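Local coordinates for probable ABC transporter extracellular-binding protein YckB (Bacillus subtilis, PDB 2IEE), which probably serves as the extracellular solute-binding component of a binding-protein-dependent ABC transport system, at residues K22-S35 with S81-V93. Residues are numbered along the deposited sequence; the frame is centred on the assembly and turned at random.
Sequences KIVVATSGTLYPTS and SGQVDAAANDIDV
V25 and A26 pair in parallel with A86 and A87, joining strand 22-27 to strand 86-87 in the parallel sheet of a lobe of this family 3 solute-binding protein. Strand 64-69 flanks 22-27 on its other edge. A26 is bonded through both its backbone N and its O: A26 N donates to A86 O, and A26 O accepts from A88 N at 2.8 Å. On one face V25 CG1 lies 3.9 Å from A88 CB; on the other A26 CB approaches V84 CG1. The V24 and V84 side chains cross at about a right angle. The D85 carboxylate reaches the edge of strand 22-27 near its start. Its OD2 takes V24 N on the anti side, somewhat out of the carboxylate plane, in a nearly straight bond (174°), while CB rests against I23 CG1. T27 carries OG1 anti to its own N (chi1 -171°), which aims it at A88 O, 2.8 Å away. S35 OG donates to the same hydroxyl. A valine at T27 would probably leave A88 O without this donor and S35 OG without its acceptor. A water bridges T34 OG1, also bonded to E50 N, and D90 OD1, salt-bridged to K108 NZ; L31 CD1 sits 3.9 Å from D90 CB.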
loop_
_atom_site.group_PDB
_atom_site.type_symbol
_atom_site.label_atom_id
_atom_site.label_comp_id
_atom_site.label_asym_id
_atom_site.label_seq_id
_atom_site.Cartn_x
_atom_site.Cartn_y
_atom_site.Cartn_z
ATOM N N LYS A 22 5.041 17.087 -19.217
ATOM C CA LYS A 22 4.111 16.171 -18.572
ATOM C C LYS A 22 4.668 14.759 -18.472
ATOM O O LYS A 22 5.337 14.276 -19.385
ATOM C CB LYS A 22 2.778 16.130 -19.332
ATOM C CG LYS A 22 2.002 17.440 -19.295
ATOM C CD LYS A 22 0.710 17.380 -20.114
ATOM C CE LYS A 22 -0.338 16.477 -19.473
ATOM N NZ LYS A 22 -1.658 16.583 -20.160
ATOM N N ILE A 23 4.397 14.106 -17.349
ATOM C CA ILE A 23 4.843 12.736 -17.129
ATOM C C ILE A 23 3.597 11.865 -17.060
ATOM O O ILE A 23 2.649 12.187 -16.344
ATOM C CB ILE A 23 5.639 12.603 -15.814
ATOM C CG1 ILE A 23 6.068 11.150 -15.610
ATOM C CG2 ILE A 23 4.792 13.070 -14.637
ATOM C CD1 ILE A 23 7.010 10.958 -14.439
ATOM N N VAL A 24 3.594 10.776 -17.821
ATOM C CA VAL A 24 2.462 9.861 -17.853
ATOM C C VAL A 24 2.677 8.786 -16.798
ATOM O O VAL A 24 3.698 8.094 -16.807
ATOM C CB VAL A 24 2.332 9.201 -19.241
ATOM C CG1 VAL A 24 1.069 8.372 -19.310
ATOM C CG2 VAL A 24 2.316 10.269 -20.320
ATOM N N VAL A 25 1.724 8.641 -15.885
ATOM C CA VAL A 25 1.867 7.662 -14.815
ATOM C C VAL A 25 0.661 6.746 -14.678
ATOM O O VAL A 25 -0.482 7.200 -14.604
ATOM C CB VAL A 25 2.108 8.362 -13.452
ATOM C CG1 VAL A 25 2.451 7.327 -12.383
ATOM C CG2 VAL A 25 3.222 9.388 -13.579
ATOM N N ALA A 26 0.929 5.448 -14.635
ATOM C CA ALA A 26 -0.133 4.467 -14.492
ATOM C C ALA A 26 -0.406 4.216 -13.017
ATOM O O ALA A 26 0.511 4.202 -12.192
ATOM C CB ALA A 26 0.257 3.157 -15.178
ATOM N N THR A 27 -1.681 4.029 -12.701
ATOM C CA THR A 27 -2.120 3.753 -11.343
ATOM C C THR A 27 -3.505 3.127 -11.478
ATOM O O THR A 27 -4.161 3.287 -12.510
ATOM C CB THR A 27 -2.194 5.039 -10.495
ATOM O OG1 THR A 27 -2.413 4.690 -9.125
ATOM C CG2 THR A 27 -3.322 5.936 -10.975
ATOM N N SER A 28 -3.949 2.415 -10.448
ATOM C CA SER A 28 -5.238 1.747 -10.511
ATOM C C SER A 28 -6.433 2.579 -10.068
ATOM O O SER A 28 -7.479 2.560 -10.711
ATOM C CB SER A 28 -5.190 0.457 -9.691
ATOM O OG SER A 28 -5.011 0.731 -8.314
ATOM N N GLY A 29 -6.286 3.303 -8.966
ATOM C CA GLY A 29 -7.397 4.091 -8.473
ATOM C C GLY A 29 -8.360 3.203 -7.701
ATOM O O GLY A 29 -9.494 3.595 -7.421
ATOM N N THR A 30 -7.911 2.000 -7.353
ATOM C CA THR A 30 -8.751 1.066 -6.605
ATOM C C THR A 30 -8.079 0.608 -5.310
ATOM O O THR A 30 -8.416 -0.446 -4.774
ATOM C CB THR A 30 -9.088 -0.189 -7.449
ATOM O OG1 THR A 30 -7.878 -0.862 -7.814
ATOM C CG2 THR A 30 -9.841 0.200 -8.716
ATOM N N LEU A 31 -7.136 1.405 -4.811
ATOM C CA LEU A 31 -6.405 1.071 -3.589
ATOM C C LEU A 31 -6.468 2.162 -2.520
ATOM O O LEU A 31 -5.493 2.885 -2.298
ATOM C CB LEU A 31 -4.933 0.788 -3.918
ATOM C CG LEU A 31 -4.621 -0.339 -4.910
ATOM C CD1 LEU A 31 -3.128 -0.358 -5.209
ATOM C CD2 LEU A 31 -5.077 -1.672 -4.334
ATOM N N TYR A 32 -7.610 2.283 -1.854
ATOM C CA TYR A 32 -7.752 3.279 -0.802
ATOM C C TYR A 32 -6.755 2.911 0.300
ATOM O O TYR A 32 -6.597 1.741 0.624
ATOM C CB TYR A 32 -9.173 3.247 -0.252
ATOM C CG TYR A 32 -9.382 4.139 0.943
ATOM C CD1 TYR A 32 -9.510 5.519 0.798
ATOM C CD2 TYR A 32 -9.429 3.601 2.226
ATOM C CE1 TYR A 32 -9.679 6.345 1.914
ATOM C CE2 TYR A 32 -9.594 4.409 3.339
ATOM C CZ TYR A 32 -9.717 5.778 3.179
ATOM O OH TYR A 32 -9.851 6.569 4.292
ATOM N N PRO A 33 -6.070 3.903 0.892
ATOM C CA PRO A 33 -6.113 5.347 0.655
ATOM C C PRO A 33 -4.877 5.864 -0.099
ATOM O O PRO A 33 -4.456 7.005 0.105
ATOM C CB PRO A 33 -6.155 5.894 2.068
ATOM C CG PRO A 33 -5.098 5.021 2.725
ATOM C CD PRO A 33 -5.401 3.622 2.176
ATOM N N THR A 34 -4.294 5.043 -0.961
ATOM C CA THR A 34 -3.097 5.478 -1.670
ATOM C C THR A 34 -3.345 5.877 -3.127
ATOM O O THR A 34 -2.619 6.699 -3.690
ATOM C CB THR A 34 -2.009 4.389 -1.598
ATOM O OG1 THR A 34 -0.734 4.980 -1.875
ATOM C CG2 THR A 34 -2.285 3.285 -2.607
ATOM N N SER A 35 -4.363 5.279 -3.734
ATOM C CA SER A 35 -4.734 5.584 -5.110
ATOM C C SER A 35 -6.212 5.240 -5.265
ATOM O O SER A 35 -6.570 4.079 -5.441
ATOM C CB SER A 35 -3.898 4.765 -6.096
ATOM O OG SER A 35 -4.306 5.024 -7.430
ATOM N N SER A 81 7.027 -1.028 -22.574
ATOM C CA SER A 81 6.628 -0.663 -23.928
ATOM C C SER A 81 6.792 0.832 -24.180
ATOM O O SER A 81 6.855 1.276 -25.328
ATOM C CB SER A 81 5.170 -1.052 -24.171
ATOM O OG SER A 81 4.302 -0.300 -23.334
ATOM N N GLY A 82 6.863 1.607 -23.103
ATOM C CA GLY A 82 6.998 3.043 -23.243
ATOM C C GLY A 82 5.624 3.686 -23.289
ATOM O O GLY A 82 5.496 4.882 -23.531
ATOM N N GLN A 83 4.592 2.879 -23.062
ATOM C CA GLN A 83 3.213 3.356 -23.065
ATOM C C GLN A 83 3.061 4.457 -22.012
ATOM O O GLN A 83 2.396 5.468 -22.236
ATOM C CB GLN A 83 2.270 2.195 -22.753
ATOM C CG GLN A 83 0.798 2.486 -22.987
ATOM C CD GLN A 83 -0.085 1.293 -22.656
ATOM O OE1 GLN A 83 0.145 0.184 -23.145
ATOM N NE2 GLN A 83 -1.102 1.515 -21.825
ATOM N N VAL A 84 3.687 4.250 -20.862
ATOM C CA VAL A 84 3.648 5.220 -19.781
ATOM C C VAL A 84 5.082 5.449 -19.329
ATOM O O VAL A 84 5.955 4.632 -19.617
ATOM C CB VAL A 84 2.828 4.692 -18.594
ATOM C CG1 VAL A 84 1.369 4.558 -18.990
ATOM C CG2 VAL A 84 3.380 3.351 -18.147
ATOM N N ASP A 85 5.326 6.552 -18.628
ATOM C CA ASP A 85 6.667 6.868 -18.145
ATOM C C ASP A 85 6.981 6.187 -16.817
ATOM O O ASP A 85 8.148 5.987 -16.464
ATOM C CB ASP A 85 6.834 8.381 -17.976
ATOM C CG ASP A 85 6.605 9.143 -19.268
ATOM O OD1 ASP A 85 7.161 8.738 -20.307
ATOM O OD2 ASP A 85 5.879 10.155 -19.242
ATOM N N ALA A 86 5.941 5.828 -16.074
ATOM C CA ALA A 86 6.133 5.184 -14.791
ATOM C C ALA A 86 4.827 4.601 -14.290
ATOM O O ALA A 86 3.760 4.892 -14.826
ATOM C CB ALA A 86 6.674 6.192 -13.782
ATOM N N ALA A 87 4.926 3.771 -13.259
ATOM C CA ALA A 87 3.757 3.148 -12.655
ATOM C C ALA A 87 3.823 3.365 -11.143
ATOM O O ALA A 87 4.857 3.114 -10.514
ATOM C CB ALA A 87 3.732 1.662 -12.975
ATOM N N ALA A 88 2.725 3.851 -10.575
ATOM C CA ALA A 88 2.636 4.108 -9.139
ATOM C C ALA A 88 1.396 3.382 -8.642
ATOM O O ALA A 88 0.278 3.872 -8.785
ATOM C CB ALA A 88 2.509 5.604 -8.880
ATOM N N ASN A 89 1.589 2.211 -8.055
ATOM C CA ASN A 89 0.447 1.444 -7.600
ATOM C C ASN A 89 0.794 0.518 -6.448
ATOM O O ASN A 89 0.578 -0.688 -6.538
ATOM C CB ASN A 89 -0.109 0.625 -8.772
ATOM C CG ASN A 89 -1.531 0.139 -8.526
ATOM O OD1 ASN A 89 -1.879 -0.990 -8.873
ATOM N ND2 ASN A 89 -2.363 1.001 -7.941
ATOM N N ASP A 90 1.350 1.075 -5.377
ATOM C CA ASP A 90 1.687 0.286 -4.201
ATOM C C ASP A 90 2.530 -0.943 -4.570
ATOM O O ASP A 90 2.357 -2.022 -4.003
ATOM C CB ASP A 90 0.382 -0.147 -3.519
ATOM C CG ASP A 90 0.552 -0.411 -2.039
ATOM O OD1 ASP A 90 1.114 0.460 -1.335
ATOM O OD2 ASP A 90 0.108 -1.482 -1.577
ATOM N N ILE A 91 3.450 -0.770 -5.512
ATOM C CA ILE A 91 4.292 -1.868 -5.959
ATOM C C ILE A 91 5.522 -2.043 -5.071
ATOM O O ILE A 91 6.320 -1.121 -4.906
ATOM C CB ILE A 91 4.728 -1.641 -7.413
ATOM C CG1 ILE A 91 3.486 -1.419 -8.280
ATOM C CG2 ILE A 91 5.515 -2.837 -7.916
ATOM C CD1 ILE A 91 3.781 -1.012 -9.700
ATOM N N ASP A 92 5.671 -3.238 -4.505
ATOM C CA ASP A 92 6.792 -3.510 -3.619
ATOM C C ASP A 92 8.123 -3.525 -4.350
ATOM O O ASP A 92 8.211 -3.887 -5.527
ATOM C CB ASP A 92 6.622 -4.857 -2.902
ATOM C CG ASP A 92 5.336 -4.944 -2.094
ATOM O OD1 ASP A 92 4.937 -3.934 -1.476
ATOM O OD2 ASP A 92 4.729 -6.037 -2.065
ATOM N N VAL A 93 9.160 -3.105 -3.640
ATOM C CA VAL A 93 10.498 -3.123 -4.193
ATOM C C VAL A 93 10.979 -4.534 -3.886
ATOM O O VAL A 93 10.937 -4.958 -2.735
ATOM C CB VAL A 93 11.431 -2.127 -3.472
ATOM C CG1 VAL A 93 12.828 -2.208 -4.067
ATOM C CG2 VAL A 93 10.879 -0.718 -3.586
HETATM O O HOH W 1 5.538 12.105 -20.929
HETATM O O HOH W 2 1.347 3.184 -2.321
#